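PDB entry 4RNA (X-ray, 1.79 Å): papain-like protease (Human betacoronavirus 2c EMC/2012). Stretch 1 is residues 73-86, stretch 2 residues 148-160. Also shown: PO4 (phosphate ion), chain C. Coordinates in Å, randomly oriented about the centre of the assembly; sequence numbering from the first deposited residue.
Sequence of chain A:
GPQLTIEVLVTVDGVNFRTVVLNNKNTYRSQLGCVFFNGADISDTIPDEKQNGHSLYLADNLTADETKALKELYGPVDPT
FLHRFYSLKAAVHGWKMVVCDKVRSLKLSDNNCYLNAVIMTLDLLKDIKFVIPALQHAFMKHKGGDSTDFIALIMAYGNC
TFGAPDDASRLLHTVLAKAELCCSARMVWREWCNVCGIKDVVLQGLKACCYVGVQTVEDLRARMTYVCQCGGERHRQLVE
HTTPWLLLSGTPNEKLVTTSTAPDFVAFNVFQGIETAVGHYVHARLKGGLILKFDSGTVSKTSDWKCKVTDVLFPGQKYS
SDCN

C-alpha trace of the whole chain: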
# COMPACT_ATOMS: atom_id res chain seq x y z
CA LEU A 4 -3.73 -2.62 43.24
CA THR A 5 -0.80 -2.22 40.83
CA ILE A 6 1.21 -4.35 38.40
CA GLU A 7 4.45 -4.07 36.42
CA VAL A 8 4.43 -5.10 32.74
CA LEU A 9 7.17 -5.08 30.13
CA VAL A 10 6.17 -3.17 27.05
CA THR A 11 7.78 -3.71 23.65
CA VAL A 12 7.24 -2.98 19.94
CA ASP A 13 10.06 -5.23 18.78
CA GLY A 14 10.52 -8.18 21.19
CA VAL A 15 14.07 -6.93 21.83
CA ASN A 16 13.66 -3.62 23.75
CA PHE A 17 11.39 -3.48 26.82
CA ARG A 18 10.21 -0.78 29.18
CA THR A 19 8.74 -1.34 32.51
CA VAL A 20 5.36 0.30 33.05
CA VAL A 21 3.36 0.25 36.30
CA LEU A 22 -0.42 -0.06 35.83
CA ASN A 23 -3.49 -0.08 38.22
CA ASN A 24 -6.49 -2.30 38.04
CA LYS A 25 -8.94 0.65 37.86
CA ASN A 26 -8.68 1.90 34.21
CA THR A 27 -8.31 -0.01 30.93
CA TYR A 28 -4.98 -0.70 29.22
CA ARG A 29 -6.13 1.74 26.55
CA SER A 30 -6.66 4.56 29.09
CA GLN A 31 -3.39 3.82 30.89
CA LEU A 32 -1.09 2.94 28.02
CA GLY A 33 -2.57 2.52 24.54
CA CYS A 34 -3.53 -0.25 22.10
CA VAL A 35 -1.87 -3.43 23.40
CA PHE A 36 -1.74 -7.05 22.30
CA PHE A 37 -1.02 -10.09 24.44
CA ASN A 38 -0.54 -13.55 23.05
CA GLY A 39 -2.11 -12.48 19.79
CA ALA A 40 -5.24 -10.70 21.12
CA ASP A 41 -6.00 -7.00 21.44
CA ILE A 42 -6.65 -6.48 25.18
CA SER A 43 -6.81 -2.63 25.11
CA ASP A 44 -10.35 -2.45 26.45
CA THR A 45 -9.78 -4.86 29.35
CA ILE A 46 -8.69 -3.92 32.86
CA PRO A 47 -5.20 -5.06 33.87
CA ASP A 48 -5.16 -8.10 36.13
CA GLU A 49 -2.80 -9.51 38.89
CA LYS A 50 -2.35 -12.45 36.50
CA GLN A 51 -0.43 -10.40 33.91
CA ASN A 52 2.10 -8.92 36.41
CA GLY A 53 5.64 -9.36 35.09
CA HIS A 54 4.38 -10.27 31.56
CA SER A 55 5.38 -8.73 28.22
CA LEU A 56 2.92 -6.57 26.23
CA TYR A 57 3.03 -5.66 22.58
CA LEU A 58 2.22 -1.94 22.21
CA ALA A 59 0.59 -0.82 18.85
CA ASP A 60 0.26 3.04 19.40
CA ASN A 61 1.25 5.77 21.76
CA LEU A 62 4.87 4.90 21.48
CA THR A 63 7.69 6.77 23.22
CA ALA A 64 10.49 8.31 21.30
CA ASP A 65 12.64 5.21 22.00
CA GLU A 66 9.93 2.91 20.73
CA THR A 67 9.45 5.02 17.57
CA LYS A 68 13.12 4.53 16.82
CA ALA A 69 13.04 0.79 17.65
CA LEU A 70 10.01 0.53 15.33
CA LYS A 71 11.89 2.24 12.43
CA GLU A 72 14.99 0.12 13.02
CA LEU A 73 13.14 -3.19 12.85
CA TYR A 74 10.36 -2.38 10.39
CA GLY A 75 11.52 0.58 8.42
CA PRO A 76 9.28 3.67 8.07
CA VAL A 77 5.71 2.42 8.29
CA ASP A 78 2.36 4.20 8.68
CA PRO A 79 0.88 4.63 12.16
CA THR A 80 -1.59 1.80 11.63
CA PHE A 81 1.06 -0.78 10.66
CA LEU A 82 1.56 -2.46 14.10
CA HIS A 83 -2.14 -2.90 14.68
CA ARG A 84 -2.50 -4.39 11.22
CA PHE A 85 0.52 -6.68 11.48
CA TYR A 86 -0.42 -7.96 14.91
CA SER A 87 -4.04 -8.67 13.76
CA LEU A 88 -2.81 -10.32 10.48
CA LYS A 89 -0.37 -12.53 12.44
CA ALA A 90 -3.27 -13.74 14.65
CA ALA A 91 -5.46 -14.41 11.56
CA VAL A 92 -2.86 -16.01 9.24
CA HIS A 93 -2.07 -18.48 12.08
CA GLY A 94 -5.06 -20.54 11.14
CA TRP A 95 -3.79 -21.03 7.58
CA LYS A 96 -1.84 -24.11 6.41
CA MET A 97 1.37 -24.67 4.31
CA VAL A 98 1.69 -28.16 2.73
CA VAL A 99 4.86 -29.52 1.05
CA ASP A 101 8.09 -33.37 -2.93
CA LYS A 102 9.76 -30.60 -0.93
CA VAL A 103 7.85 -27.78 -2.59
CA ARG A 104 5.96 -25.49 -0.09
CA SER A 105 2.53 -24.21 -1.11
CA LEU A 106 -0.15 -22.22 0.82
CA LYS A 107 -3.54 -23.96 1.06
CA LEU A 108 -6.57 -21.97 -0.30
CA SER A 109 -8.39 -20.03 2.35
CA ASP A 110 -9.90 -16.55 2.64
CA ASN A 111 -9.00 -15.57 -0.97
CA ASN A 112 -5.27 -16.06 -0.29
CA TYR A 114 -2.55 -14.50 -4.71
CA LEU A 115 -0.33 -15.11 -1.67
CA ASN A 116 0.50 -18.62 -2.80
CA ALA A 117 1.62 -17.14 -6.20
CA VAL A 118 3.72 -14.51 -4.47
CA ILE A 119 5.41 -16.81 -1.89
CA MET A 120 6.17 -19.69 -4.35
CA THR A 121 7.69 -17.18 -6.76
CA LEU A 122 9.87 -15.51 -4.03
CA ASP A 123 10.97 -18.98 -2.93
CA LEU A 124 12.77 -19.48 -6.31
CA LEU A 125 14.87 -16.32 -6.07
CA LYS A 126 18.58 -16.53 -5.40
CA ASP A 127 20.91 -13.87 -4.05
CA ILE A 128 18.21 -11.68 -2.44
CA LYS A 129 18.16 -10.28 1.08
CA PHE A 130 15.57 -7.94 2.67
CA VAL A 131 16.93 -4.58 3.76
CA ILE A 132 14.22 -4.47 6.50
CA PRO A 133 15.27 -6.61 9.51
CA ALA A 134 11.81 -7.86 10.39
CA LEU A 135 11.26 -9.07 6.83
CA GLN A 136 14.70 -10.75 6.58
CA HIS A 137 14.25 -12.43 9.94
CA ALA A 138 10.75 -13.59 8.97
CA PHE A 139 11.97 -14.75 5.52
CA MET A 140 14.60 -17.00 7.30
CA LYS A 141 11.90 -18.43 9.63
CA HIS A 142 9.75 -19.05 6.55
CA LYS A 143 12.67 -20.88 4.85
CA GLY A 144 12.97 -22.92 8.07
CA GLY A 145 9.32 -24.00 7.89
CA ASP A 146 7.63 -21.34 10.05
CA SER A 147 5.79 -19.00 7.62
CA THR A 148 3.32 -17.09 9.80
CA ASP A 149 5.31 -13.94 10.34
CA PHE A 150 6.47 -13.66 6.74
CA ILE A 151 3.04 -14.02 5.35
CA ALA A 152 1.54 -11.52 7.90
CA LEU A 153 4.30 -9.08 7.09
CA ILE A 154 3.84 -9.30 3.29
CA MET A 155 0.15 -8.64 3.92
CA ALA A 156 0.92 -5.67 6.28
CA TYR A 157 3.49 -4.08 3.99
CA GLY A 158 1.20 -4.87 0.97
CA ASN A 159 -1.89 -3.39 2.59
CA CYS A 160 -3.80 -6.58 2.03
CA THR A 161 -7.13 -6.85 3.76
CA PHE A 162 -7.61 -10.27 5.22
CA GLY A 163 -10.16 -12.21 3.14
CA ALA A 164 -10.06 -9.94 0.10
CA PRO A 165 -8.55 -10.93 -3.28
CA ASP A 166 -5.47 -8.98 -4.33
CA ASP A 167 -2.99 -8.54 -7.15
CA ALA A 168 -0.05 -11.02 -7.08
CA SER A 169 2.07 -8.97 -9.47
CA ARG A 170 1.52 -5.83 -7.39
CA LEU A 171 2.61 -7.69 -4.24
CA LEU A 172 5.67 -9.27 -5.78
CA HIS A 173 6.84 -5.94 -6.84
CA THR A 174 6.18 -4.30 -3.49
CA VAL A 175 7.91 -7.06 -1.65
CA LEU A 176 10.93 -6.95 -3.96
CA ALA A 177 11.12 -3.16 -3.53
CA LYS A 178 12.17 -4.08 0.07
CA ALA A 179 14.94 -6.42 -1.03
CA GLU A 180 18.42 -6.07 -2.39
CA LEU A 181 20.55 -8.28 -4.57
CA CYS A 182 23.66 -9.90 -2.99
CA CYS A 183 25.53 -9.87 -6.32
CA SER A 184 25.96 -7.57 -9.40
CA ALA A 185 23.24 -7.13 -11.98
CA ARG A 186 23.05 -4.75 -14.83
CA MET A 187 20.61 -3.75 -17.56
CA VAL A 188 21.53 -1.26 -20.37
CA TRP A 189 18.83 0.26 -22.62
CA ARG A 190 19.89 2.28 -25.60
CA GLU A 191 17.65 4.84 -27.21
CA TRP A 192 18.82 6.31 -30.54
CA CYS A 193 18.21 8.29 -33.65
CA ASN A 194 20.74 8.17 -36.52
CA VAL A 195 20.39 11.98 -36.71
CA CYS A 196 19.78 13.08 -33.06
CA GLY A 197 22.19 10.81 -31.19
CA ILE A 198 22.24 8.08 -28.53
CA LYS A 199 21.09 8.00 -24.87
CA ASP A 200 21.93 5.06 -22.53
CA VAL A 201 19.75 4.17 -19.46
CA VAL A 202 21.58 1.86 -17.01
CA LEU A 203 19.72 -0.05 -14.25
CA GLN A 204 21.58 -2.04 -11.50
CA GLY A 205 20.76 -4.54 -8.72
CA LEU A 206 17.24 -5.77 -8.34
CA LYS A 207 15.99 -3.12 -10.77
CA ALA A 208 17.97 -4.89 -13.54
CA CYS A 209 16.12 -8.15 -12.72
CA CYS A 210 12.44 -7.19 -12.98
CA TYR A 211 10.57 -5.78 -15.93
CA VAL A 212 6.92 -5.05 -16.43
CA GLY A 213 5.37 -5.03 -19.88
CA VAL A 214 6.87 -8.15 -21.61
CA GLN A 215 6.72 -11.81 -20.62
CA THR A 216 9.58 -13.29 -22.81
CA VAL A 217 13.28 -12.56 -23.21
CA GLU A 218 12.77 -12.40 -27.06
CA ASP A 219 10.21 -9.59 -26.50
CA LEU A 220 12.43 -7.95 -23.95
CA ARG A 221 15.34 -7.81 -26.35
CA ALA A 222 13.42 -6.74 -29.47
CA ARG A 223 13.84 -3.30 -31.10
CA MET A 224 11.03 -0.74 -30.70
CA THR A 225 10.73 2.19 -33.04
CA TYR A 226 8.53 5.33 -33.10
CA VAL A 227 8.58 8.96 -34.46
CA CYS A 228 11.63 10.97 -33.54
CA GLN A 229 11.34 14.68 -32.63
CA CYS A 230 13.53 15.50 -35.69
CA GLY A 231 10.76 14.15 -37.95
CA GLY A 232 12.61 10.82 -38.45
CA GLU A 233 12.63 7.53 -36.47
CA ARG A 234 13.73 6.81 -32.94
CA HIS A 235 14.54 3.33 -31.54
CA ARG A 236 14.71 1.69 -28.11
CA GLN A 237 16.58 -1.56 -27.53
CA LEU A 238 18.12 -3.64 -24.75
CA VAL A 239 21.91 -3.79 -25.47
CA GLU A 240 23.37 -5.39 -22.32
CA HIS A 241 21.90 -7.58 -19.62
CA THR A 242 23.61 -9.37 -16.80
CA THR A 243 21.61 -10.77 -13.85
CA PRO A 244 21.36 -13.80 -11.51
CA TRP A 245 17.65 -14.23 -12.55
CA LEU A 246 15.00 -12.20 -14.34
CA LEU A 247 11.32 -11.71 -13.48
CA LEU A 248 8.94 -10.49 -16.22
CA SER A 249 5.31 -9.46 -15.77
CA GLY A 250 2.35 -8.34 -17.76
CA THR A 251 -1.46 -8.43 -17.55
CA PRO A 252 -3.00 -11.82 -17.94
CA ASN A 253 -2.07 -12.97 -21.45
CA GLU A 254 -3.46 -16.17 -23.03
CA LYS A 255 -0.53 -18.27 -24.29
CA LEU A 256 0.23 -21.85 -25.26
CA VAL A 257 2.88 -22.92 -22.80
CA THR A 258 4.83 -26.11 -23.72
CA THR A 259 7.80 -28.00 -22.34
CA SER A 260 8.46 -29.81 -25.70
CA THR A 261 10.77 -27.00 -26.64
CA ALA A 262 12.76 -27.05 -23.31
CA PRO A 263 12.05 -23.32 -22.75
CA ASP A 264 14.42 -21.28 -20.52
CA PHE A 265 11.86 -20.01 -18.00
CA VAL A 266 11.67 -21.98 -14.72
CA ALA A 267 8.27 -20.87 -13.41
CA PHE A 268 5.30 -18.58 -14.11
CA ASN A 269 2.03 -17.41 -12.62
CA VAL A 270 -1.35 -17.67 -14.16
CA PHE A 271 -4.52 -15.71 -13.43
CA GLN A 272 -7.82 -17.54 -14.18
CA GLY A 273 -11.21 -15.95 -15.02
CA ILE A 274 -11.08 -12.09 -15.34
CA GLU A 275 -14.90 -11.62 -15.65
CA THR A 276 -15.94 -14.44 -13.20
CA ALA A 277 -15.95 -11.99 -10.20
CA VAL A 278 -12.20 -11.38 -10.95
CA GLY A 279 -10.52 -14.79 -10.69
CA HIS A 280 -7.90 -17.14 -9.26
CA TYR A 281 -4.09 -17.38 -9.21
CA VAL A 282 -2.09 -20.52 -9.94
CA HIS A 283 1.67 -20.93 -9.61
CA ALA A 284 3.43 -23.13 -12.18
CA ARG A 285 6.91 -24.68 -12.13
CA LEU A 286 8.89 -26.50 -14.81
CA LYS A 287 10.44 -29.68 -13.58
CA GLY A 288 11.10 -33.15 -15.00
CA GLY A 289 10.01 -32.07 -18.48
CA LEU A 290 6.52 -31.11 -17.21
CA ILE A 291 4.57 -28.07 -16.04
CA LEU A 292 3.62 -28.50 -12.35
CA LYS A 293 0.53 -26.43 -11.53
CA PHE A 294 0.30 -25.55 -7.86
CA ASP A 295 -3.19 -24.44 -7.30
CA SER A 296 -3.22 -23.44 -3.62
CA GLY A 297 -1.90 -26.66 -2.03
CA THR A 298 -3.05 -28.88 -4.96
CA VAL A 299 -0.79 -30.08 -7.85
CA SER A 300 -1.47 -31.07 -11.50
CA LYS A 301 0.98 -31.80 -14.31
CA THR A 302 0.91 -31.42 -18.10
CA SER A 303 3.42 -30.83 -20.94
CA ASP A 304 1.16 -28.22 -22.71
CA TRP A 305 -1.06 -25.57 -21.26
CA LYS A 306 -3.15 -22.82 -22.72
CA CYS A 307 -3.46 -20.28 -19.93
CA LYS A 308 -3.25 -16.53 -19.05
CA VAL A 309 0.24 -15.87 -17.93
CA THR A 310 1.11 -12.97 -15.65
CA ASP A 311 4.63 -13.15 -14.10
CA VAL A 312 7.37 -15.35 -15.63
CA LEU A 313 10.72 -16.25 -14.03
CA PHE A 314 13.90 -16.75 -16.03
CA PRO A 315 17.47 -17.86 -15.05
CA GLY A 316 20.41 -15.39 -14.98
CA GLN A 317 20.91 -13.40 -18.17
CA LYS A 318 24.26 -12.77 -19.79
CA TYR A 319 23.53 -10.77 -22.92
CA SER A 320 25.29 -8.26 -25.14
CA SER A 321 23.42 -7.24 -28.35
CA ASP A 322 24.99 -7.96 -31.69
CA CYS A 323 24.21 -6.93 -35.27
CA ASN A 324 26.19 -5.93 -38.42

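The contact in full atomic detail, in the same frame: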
# COMPACT_ATOMS: atom_id res chain seq x y z
N LEU A 73 13.49 -1.83 13.12
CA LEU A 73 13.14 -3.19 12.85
C LEU A 73 12.23 -3.30 11.59
O LEU A 73 12.35 -4.21 10.79
CB LEU A 73 12.43 -3.76 14.07
CG LEU A 73 11.69 -5.10 13.94
CD1 LEU A 73 12.61 -6.25 13.57
CD2 LEU A 73 10.97 -5.43 15.25
N TYR A 74 11.33 -2.35 11.44
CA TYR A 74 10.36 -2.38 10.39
C TYR A 74 10.55 -1.41 9.28
O TYR A 74 9.83 -1.49 8.31
CB TYR A 74 8.98 -2.16 10.97
CG TYR A 74 8.56 -3.25 11.90
CD1 TYR A 74 8.25 -4.52 11.41
CD2 TYR A 74 8.45 -3.02 13.30
CE1 TYR A 74 7.90 -5.51 12.27
CE2 TYR A 74 8.04 -4.02 14.16
CZ TYR A 74 7.75 -5.26 13.63
OH TYR A 74 7.34 -6.34 14.43
N GLY A 75 11.53 -0.52 9.37
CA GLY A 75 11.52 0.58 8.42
C GLY A 75 10.46 1.65 8.70
O GLY A 75 9.71 1.53 9.68
N PRO A 76 10.36 2.69 7.84
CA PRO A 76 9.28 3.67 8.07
C PRO A 76 7.94 3.05 7.65
O PRO A 76 7.79 2.47 6.56
CB PRO A 76 9.67 4.85 7.16
CG PRO A 76 10.50 4.24 6.06
CD PRO A 76 11.17 3.01 6.65
N VAL A 77 6.99 3.07 8.55
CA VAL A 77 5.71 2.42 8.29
C VAL A 77 4.72 3.46 8.72
O VAL A 77 5.14 4.37 9.41
CB VAL A 77 5.59 1.16 9.11
CG1 VAL A 77 6.47 0.08 8.49
CG2 VAL A 77 5.97 1.42 10.59
N ASP A 78 3.47 3.34 8.27
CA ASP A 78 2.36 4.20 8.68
C ASP A 78 1.86 3.82 10.10
O ASP A 78 2.13 2.72 10.59
CB ASP A 78 1.18 4.09 7.70
CG ASP A 78 0.27 2.93 7.99
OD1 ASP A 78 0.61 1.80 7.54
OD2 ASP A 78 -0.82 3.12 8.64
N PRO A 79 1.12 4.73 10.74
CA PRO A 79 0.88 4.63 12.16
C PRO A 79 -0.06 3.49 12.42
O PRO A 79 -0.12 3.02 13.55
CB PRO A 79 0.22 5.98 12.51
CG PRO A 79 -0.17 6.63 11.24
CD PRO A 79 0.65 6.01 10.15
N THR A 80 -0.71 2.96 11.39
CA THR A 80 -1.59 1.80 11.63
C THR A 80 -0.90 0.43 11.48
O THR A 80 -1.48 -0.64 11.65
CB THR A 80 -2.78 1.80 10.64
OG1 THR A 80 -2.35 1.44 9.29
CG2 THR A 80 -3.59 3.23 10.68
N PHE A 81 0.34 0.46 11.10
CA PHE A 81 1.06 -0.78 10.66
C PHE A 81 1.19 -1.84 11.79
O PHE A 81 1.00 -3.03 11.54
CB PHE A 81 2.50 -0.40 10.25
CG PHE A 81 3.38 -1.62 9.93
CD1 PHE A 81 4.12 -2.24 10.92
CD2 PHE A 81 3.39 -2.19 8.62
CE1 PHE A 81 4.92 -3.38 10.63
CE2 PHE A 81 4.20 -3.31 8.31
CZ PHE A 81 4.93 -3.93 9.33
N LEU A 82 1.48 -1.42 13.04
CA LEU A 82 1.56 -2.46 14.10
C LEU A 82 0.23 -3.09 14.32
O LEU A 82 0.19 -4.35 14.47
CB LEU A 82 2.02 -1.97 15.44
CG LEU A 82 3.52 -1.63 15.43
CD1 LEU A 82 4.10 -0.82 16.65
CD2 LEU A 82 4.35 -2.89 15.10
N HIS A 83 -0.80 -2.25 14.44
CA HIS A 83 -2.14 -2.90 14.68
C HIS A 83 -2.42 -3.87 13.59
O HIS A 83 -3.08 -4.97 13.81
CB HIS A 83 -3.29 -1.89 14.79
CG HIS A 83 -4.62 -2.58 15.19
ND1 HIS A 83 -5.53 -3.00 14.27
CD2 HIS A 83 -5.12 -2.96 16.45
CE1 HIS A 83 -6.58 -3.62 14.91
NE2 HIS A 83 -6.32 -3.60 16.24
N ARG A 84 -2.20 -3.45 12.36
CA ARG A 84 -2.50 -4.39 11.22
C ARG A 84 -1.65 -5.67 11.19
O ARG A 84 -2.16 -6.75 11.05
CB ARG A 84 -2.49 -3.66 9.86
CG ARG A 84 -3.60 -2.59 9.73
CD ARG A 84 -3.56 -1.83 8.38
NE ARG A 84 -2.26 -1.13 8.12
CZ ARG A 84 -1.32 -1.56 7.29
NH1 ARG A 84 -1.42 -2.74 6.65
NH2 ARG A 84 -0.18 -0.85 7.17
N PHE A 85 -0.36 -5.54 11.41
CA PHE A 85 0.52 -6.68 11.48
C PHE A 85 0.15 -7.64 12.63
O PHE A 85 0.04 -8.86 12.41
CB PHE A 85 2.03 -6.17 11.61
CG PHE A 85 2.98 -7.29 11.92
CD1 PHE A 85 3.00 -8.43 11.09
CD2 PHE A 85 3.86 -7.21 13.00
CE1 PHE A 85 3.86 -9.47 11.36
CE2 PHE A 85 4.76 -8.26 13.27
CZ PHE A 85 4.75 -9.39 12.44
N TYR A 86 -0.21 -7.09 13.81
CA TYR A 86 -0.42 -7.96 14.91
C TYR A 86 -1.72 -8.66 14.63
O TYR A 86 -1.73 -9.84 14.87
CB TYR A 86 -0.59 -7.26 16.28
CG TYR A 86 0.66 -6.51 16.82
CD1 TYR A 86 1.95 -6.90 16.44
CD2 TYR A 86 0.51 -5.49 17.74
CE1 TYR A 86 3.07 -6.21 16.92
CE2 TYR A 86 1.64 -4.80 18.24
CZ TYR A 86 2.90 -5.18 17.82
OH TYR A 86 3.98 -4.43 18.33
N THR A 148 4.35 -18.03 9.34
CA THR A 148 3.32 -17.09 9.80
C THR A 148 3.80 -15.63 9.76
O THR A 148 3.13 -14.78 9.17
CB THR A 148 2.87 -17.45 11.22
OG1 THR A 148 2.34 -18.77 11.18
CG2 THR A 148 1.76 -16.45 11.73
N ASP A 149 4.95 -15.33 10.31
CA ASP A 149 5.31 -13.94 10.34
C ASP A 149 5.49 -13.40 8.94
O ASP A 149 5.20 -12.24 8.68
CB ASP A 149 6.62 -13.73 11.06
CG ASP A 149 6.48 -13.84 12.56
OD1 ASP A 149 5.35 -14.08 13.04
OD2 ASP A 149 7.48 -13.70 13.27
N PHE A 150 6.11 -14.20 8.06
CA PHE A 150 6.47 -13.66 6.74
C PHE A 150 5.22 -13.36 5.93
O PHE A 150 5.08 -12.34 5.26
CB PHE A 150 7.36 -14.67 6.01
CG PHE A 150 7.91 -14.16 4.70
CD1 PHE A 150 8.84 -13.10 4.70
CD2 PHE A 150 7.59 -14.78 3.52
CE1 PHE A 150 9.40 -12.67 3.49
CE2 PHE A 150 8.16 -14.37 2.31
CZ PHE A 150 9.05 -13.29 2.31
N ILE A 151 4.27 -14.24 6.02
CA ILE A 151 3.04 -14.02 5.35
C ILE A 151 2.32 -12.79 5.95
O ILE A 151 1.84 -11.95 5.17
CB ILE A 151 2.12 -15.23 5.43
CG1 ILE A 151 2.73 -16.44 4.68
CG2 ILE A 151 0.78 -14.85 4.86
CD1 ILE A 151 2.10 -17.72 5.16
N ALA A 152 2.23 -12.67 7.29
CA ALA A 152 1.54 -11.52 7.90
C ALA A 152 2.27 -10.20 7.56
O ALA A 152 1.67 -9.17 7.29
CB ALA A 152 1.41 -11.70 9.43
N LEU A 153 3.59 -10.26 7.51
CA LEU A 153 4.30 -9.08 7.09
C LEU A 153 4.10 -8.64 5.62
O LEU A 153 3.95 -7.45 5.34
CB LEU A 153 5.79 -9.27 7.36
CG LEU A 153 6.28 -9.06 8.80
CD1 LEU A 153 7.78 -9.34 8.84
CD2 LEU A 153 6.00 -7.67 9.36
N ILE A 154 4.13 -9.59 4.68
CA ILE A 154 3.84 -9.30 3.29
C ILE A 154 2.47 -8.66 3.24
O ILE A 154 2.31 -7.65 2.56
CB ILE A 154 3.88 -10.59 2.40
CG1 ILE A 154 5.30 -11.08 2.22
CG2 ILE A 154 3.17 -10.40 1.06
CD1 ILE A 154 5.27 -12.37 1.41
N MET A 155 1.48 -9.24 3.90
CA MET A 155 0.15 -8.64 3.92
C MET A 155 0.11 -7.20 4.53
O MET A 155 -0.60 -6.29 3.99
CB MET A 155 -0.81 -9.58 4.65
CG MET A 155 -1.09 -10.79 3.80
SD MET A 155 -2.14 -11.89 4.73
CE MET A 155 -3.74 -11.27 4.19
N ALA A 156 0.89 -6.97 5.60
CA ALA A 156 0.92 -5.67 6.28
C ALA A 156 1.58 -4.64 5.40
O ALA A 156 0.97 -3.58 5.10
CB ALA A 156 1.58 -5.78 7.67
N TYR A 157 2.77 -4.98 4.90
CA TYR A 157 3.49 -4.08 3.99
C TYR A 157 2.71 -3.90 2.66
O TYR A 157 2.77 -2.84 2.06
CB TYR A 157 4.87 -4.64 3.68
CG TYR A 157 5.89 -4.42 4.79
CD1 TYR A 157 6.28 -3.11 5.18
CD2 TYR A 157 6.45 -5.51 5.45
CE1 TYR A 157 7.19 -2.91 6.22
CE2 TYR A 157 7.35 -5.33 6.52
CZ TYR A 157 7.74 -4.03 6.87
OH TYR A 157 8.63 -3.86 7.88
N GLY A 158 1.90 -4.90 2.26
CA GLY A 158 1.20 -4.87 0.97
C GLY A 158 -0.20 -4.25 1.05
O GLY A 158 -0.88 -4.01 0.06
N ASN A 159 -0.63 -3.97 2.28
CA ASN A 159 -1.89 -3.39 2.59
C ASN A 159 -2.96 -4.27 2.12
O ASN A 159 -3.93 -3.77 1.58
CB ASN A 159 -2.04 -2.02 1.92
CG ASN A 159 -1.13 -1.01 2.52
OD1 ASN A 159 -1.09 -0.86 3.73
ND2 ASN A 159 -0.40 -0.29 1.70
N CYS A 160 -2.78 -5.57 2.33
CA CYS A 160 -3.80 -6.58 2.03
C CYS A 160 -4.79 -6.62 3.16
O CYS A 160 -4.43 -6.49 4.35
CB CYS A 160 -3.17 -7.97 1.77
SG CYS A 160 -1.75 -7.81 0.64
P PO4 C . 1.41 -20.55 8.28
O1 PO4 C . 0.38 -20.44 9.41
O2 PO4 C . 2.37 -19.38 8.37
O3 PO4 C . 0.64 -20.48 6.98
O4 PO4 C . 2.21 -21.84 8.39
O HOH W 1 1.15 -0.32 4.90
O HOH W 2 -3.19 -4.44 5.81

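Two helices, 81-86 and 148-158, pack with their axes 9.0 Å apart at closest approach and their N-to-C directions 141° apart, nearer antiparallel than parallel. The contact buries 487 Å², both sides summed. Its backbone is tightest where Phe85 CA and Ala156 CA lie 5.3 Å apart, a spacing compatible with the single methyl of Ala156, whose CA-to-CB bond points toward the first stretch.

Phe85 fills the centre. With chi1 at 171° (t), its ring sits as a knob among Asp149, Ala152, Leu153 and Ala156. Leu153 CD2 lies 3.6 Å from the ring centroid and 19° off the normal, a CH-pi contact over the face. Ala152 CB approaches Phe85 CE1 at 3.8 Å, and Ala156 CB lies 4.0 Å from Phe85 CB; the small alanines leave room for the aromatic ring. Leu153 CD2 also meets Phe81 CZ at 3.9 Å, at the edge of that ring, and Tyr74 CE1 at 4.1 Å, so one methyl touches three aromatic residues. Phe81 CE2 in turn rests over a face of the Tyr157 ring, 3.7 Å from Tyr157 CE1, although the pair as a whole is oblique, with centroids 4.8 Å apart and planes at 44°. Val77 CG1 adds an apolar contact to Tyr157 CE1 at 3.8 Å.

Two direct hydrogen bonds cross the contact, and both end on backbone carbonyls. Tyr157 OH donates to Tyr74 O at 2.7 Å. The CA-to-CB bond of Tyr157 points away from the first stretch, but the ring returns and carries its hydroxyl to this acceptor in the last residue of a helix. Gly75 follows with phi 74° and psi -178°, angles at which a CB would be jammed against that same carbonyl oxygen, so glycine suits the position.

The second bond runs from Arg84 NH1 to Ala156 O, 3.0 Å with an N-H...acceptor angle of 169°. The acceptor lies near the guanidinium plane, as good donor geometry requires. Ala156 O also accepts from Asn159 N at 3.3 Å, within the Schellman motif that ends the helix. By contrast, Arg84 NH1 to Asn159 OD1, at 3.5 Å, is not a hydrogen bond: the oxygen lies over the guanidinium face and the angle is poor.

The other guanidinium donors are used as well. Arg84 NE donates to Thr80 OG1 at 2.8 Å, and Arg84 NH2 forms a salt bridge with Asp78 OD1 at 2.8 Å. The other carboxylate oxygen, Asp78 OD2, caps the turn by accepting from Thr80 N at 2.8 Å and takes a very short bond, 2.4 Å, from Thr80 OG1. This network braces the arginine as it reaches across.

Water extends the polar side. Water 2 accepts from Arg84 NH1 at 2.6 Å and donates to Cys160 O at 2.8 Å. Water 1 lies 2.6 Å from Asn159 OD1 and accepts a weak bond from Arg84 NH2 at 2.7 Å.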